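Local coordinates for fucolectin-related protein (Streptococcus pneumoniae, PDB 2WMF) that probably hydrolyses glycosidic bonds in host blood-group carbohydrate antigens, as a family 98 glycoside hydrolase, at residues A[555-560]-A[568-573]. Numbering follows the deposited sequence.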
loop_
_atom_site.group_PDB
_atom_site.type_symbol
_atom_site.label_atom_id
_atom_site.label_comp_id
_atom_site.label_asym_id
_atom_site.label_seq_id
_atom_site.Cartn_x
_atom_site.Cartn_y
_atom_site.Cartn_z
ATOM N N THR A 555 -22.390 -6.123 -16.215
ATOM C CA THR A 555 -22.909 -6.694 -17.438
ATOM C C THR A 555 -21.822 -6.699 -18.502
ATOM O O THR A 555 -20.774 -6.075 -18.352
ATOM C CB THR A 555 -24.157 -5.953 -17.951
ATOM O OG1 THR A 555 -23.817 -4.629 -18.353
ATOM C CG2 THR A 555 -25.243 -5.887 -16.879
ATOM N N TYR A 556 -22.032 -7.466 -19.574
ATOM C CA TYR A 556 -21.054 -7.508 -20.659
ATOM C C TYR A 556 -21.669 -7.859 -22.010
ATOM O O TYR A 556 -22.750 -8.457 -22.078
ATOM C CB TYR A 556 -19.895 -8.466 -20.330
ATOM C CG TYR A 556 -20.289 -9.922 -20.270
ATOM C CD1 TYR A 556 -20.110 -10.753 -21.369
ATOM C CD2 TYR A 556 -20.823 -10.475 -19.105
ATOM C CE1 TYR A 556 -20.475 -12.095 -21.322
ATOM C CE2 TYR A 556 -21.199 -11.820 -19.050
ATOM C CZ TYR A 556 -21.018 -12.620 -20.163
ATOM O OH TYR A 556 -21.366 -13.951 -20.095
ATOM N N THR A 557 -20.992 -7.408 -23.062
ATOM C CA THR A 557 -21.282 -7.811 -24.445
ATOM C C THR A 557 -20.004 -8.377 -25.030
ATOM O O THR A 557 -18.919 -7.915 -24.721
ATOM C CB THR A 557 -21.825 -6.642 -25.312
ATOM O OG1 THR A 557 -20.780 -5.741 -25.733
ATOM C CG2 THR A 557 -22.931 -5.914 -24.600
ATOM N N GLU A 558 -20.152 -9.420 -25.851
ATOM C CA GLU A 558 -19.025 -10.053 -26.555
ATOM C C GLU A 558 -19.135 -9.771 -28.053
ATOM O O GLU A 558 -20.244 -9.583 -28.574
ATOM C CB GLU A 558 -19.076 -11.557 -26.366
ATOM C CG GLU A 558 -18.889 -11.985 -24.948
ATOM C CD GLU A 558 -18.947 -13.475 -24.774
ATOM O OE1 GLU A 558 -20.059 -14.000 -24.555
ATOM O OE2 GLU A 558 -17.877 -14.112 -24.819
ATOM N N ASN A 559 -18.003 -9.778 -28.743
ATOM C CA ASN A 559 -17.975 -9.591 -30.176
ATOM C C ASN A 559 -16.800 -10.404 -30.746
ATOM O O ASN A 559 -15.688 -10.337 -30.236
ATOM C CB ASN A 559 -17.825 -8.106 -30.458
ATOM C CG ASN A 559 -18.023 -7.744 -31.925
ATOM O OD1 ASN A 559 -18.184 -8.610 -32.782
ATOM N ND2 ASN A 559 -17.958 -6.438 -32.214
ATOM N N TRP A 560 -17.064 -11.253 -31.734
ATOM C CA TRP A 560 -16.016 -12.019 -32.396
ATOM C C TRP A 560 -15.999 -11.703 -33.887
ATOM O O TRP A 560 -17.055 -11.710 -34.542
ATOM C CB TRP A 560 -16.244 -13.509 -32.152
ATOM C CG TRP A 560 -15.357 -14.406 -32.934
ATOM C CD1 TRP A 560 -15.732 -15.246 -33.947
ATOM C CD2 TRP A 560 -13.951 -14.615 -32.746
ATOM N NE1 TRP A 560 -14.643 -15.933 -34.415
ATOM C CE2 TRP A 560 -13.543 -15.581 -33.687
ATOM C CE3 TRP A 560 -12.999 -14.087 -31.864
ATOM C CZ2 TRP A 560 -12.220 -16.005 -33.796
ATOM C CZ3 TRP A 560 -11.686 -14.498 -31.974
ATOM C CH2 TRP A 560 -11.309 -15.465 -32.930
ATOM N N THR A 568 -13.664 -9.092 -28.747
ATOM C CA THR A 568 -13.833 -7.920 -27.878
ATOM C C THR A 568 -14.885 -8.244 -26.813
ATOM O O THR A 568 -15.968 -8.779 -27.117
ATOM C CB THR A 568 -14.303 -6.673 -28.648
ATOM O OG1 THR A 568 -13.422 -6.406 -29.734
ATOM C CG2 THR A 568 -14.384 -5.406 -27.719
ATOM N N ILE A 569 -14.548 -7.970 -25.558
ATOM C CA ILE A 569 -15.539 -8.001 -24.489
ATOM C C ILE A 569 -15.646 -6.606 -23.878
ATOM O O ILE A 569 -14.641 -5.993 -23.490
ATOM C CB ILE A 569 -15.289 -9.116 -23.411
ATOM C CG1 ILE A 569 -16.487 -9.149 -22.453
ATOM C CG2 ILE A 569 -13.994 -8.900 -22.725
ATOM C CD1 ILE A 569 -16.568 -10.363 -21.615
ATOM N N THR A 570 -16.883 -6.102 -23.835
ATOM C CA THR A 570 -17.205 -4.777 -23.299
ATOM C C THR A 570 -17.862 -5.043 -21.972
ATOM O O THR A 570 -18.928 -5.625 -21.938
ATOM C CB THR A 570 -18.162 -4.064 -24.271
ATOM O OG1 THR A 570 -17.480 -3.986 -25.519
ATOM C CG2 THR A 570 -18.458 -2.677 -23.781
ATOM N N VAL A 571 -17.193 -4.657 -20.879
ATOM C CA VAL A 571 -17.662 -4.973 -19.528
ATOM C C VAL A 571 -18.144 -3.672 -18.887
ATOM O O VAL A 571 -17.376 -2.740 -18.748
ATOM C CB VAL A 571 -16.550 -5.604 -18.646
ATOM C CG1 VAL A 571 -17.097 -5.971 -17.282
ATOM C CG2 VAL A 571 -15.945 -6.845 -19.361
ATOM N N ASN A 572 -19.401 -3.610 -18.478
ATOM C CA ASN A 572 -19.939 -2.445 -17.729
ATOM C C ASN A 572 -20.045 -2.858 -16.270
ATOM O O ASN A 572 -20.733 -3.832 -15.944
ATOM C CB ASN A 572 -21.329 -2.090 -18.242
ATOM C CG ASN A 572 -21.423 -2.225 -19.716
ATOM O OD1 ASN A 572 -22.077 -3.174 -20.238
ATOM N ND2 ASN A 572 -20.706 -1.372 -20.424
ATOM N N HIS A 573 -19.316 -2.180 -15.392
ATOM C CA HIS A 573 -19.160 -2.705 -14.038
ATOM C C HIS A 573 -18.933 -1.593 -13.019
ATOM O O HIS A 573 -18.513 -0.521 -13.384
ATOM C CB HIS A 573 -18.097 -3.817 -13.986
ATOM C CG HIS A 573 -16.673 -3.415 -14.272
ATOM N ND1 HIS A 573 -16.228 -2.890 -15.474
ATOM C CD2 HIS A 573 -15.564 -3.593 -13.511
ATOM C CE1 HIS A 573 -14.900 -2.773 -15.423
ATOM N NE2 HIS A 573 -14.482 -3.151 -14.232
HETATM O O HOH W 1 -17.986 -6.082 -27.270
HETATM O O HOH W 2 -14.294 -8.036 -31.911
#
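Y556 and I569 mark the tightly packed face of this contact: I569 CD1 lies 3.6 Å from Y556 CD1, reaching the ring obliquely. With CG1 anti to the backbone N (chi1 -173°) and CD1 extended beyond it, I569 brings its end to the ring. V571 shares this face, and I569 and V571, both buried, pack on M579 of strand 576-580 in the second sheet. Y556, which like I569 touches I547 of strand 546-549, is only partly covered, as is E558, whose OE2 is hydrogen-bonded to Y567 OH.

The other face, carrying T555, T557, N559, T568, T570 and N572, meets solvent: T555, T557 and N559 are exposed, and two waters bridge the strands. T555 OG1 donates to N572 OD1 at 2.9 Å, in the carbonyl plane and on a lone pair; N572 ND2 is held by T530, so both ends of the amide are engaged and its rotation is fixed. T557 and T570 lie side by side with OG1 atoms 3.7 Å apart, and one water bridges them, 2.8 Å from T570 OG1. The second links T568 OG1 with N559 O, the latter weakly.

Paired backbone bonds at T555-N572, T557-T570 and N559-T568 set the register. The segment axes approach to 4.7 Å, with N-to-C directions 170° apart. Strand 554-561 edges its sheet, and strand 566-573 is hydrogen-bonded on its other edge to strand 529-536: an antiparallel beta hairpin at the margin of a two-sheet beta sandwich in the C-terminal domain.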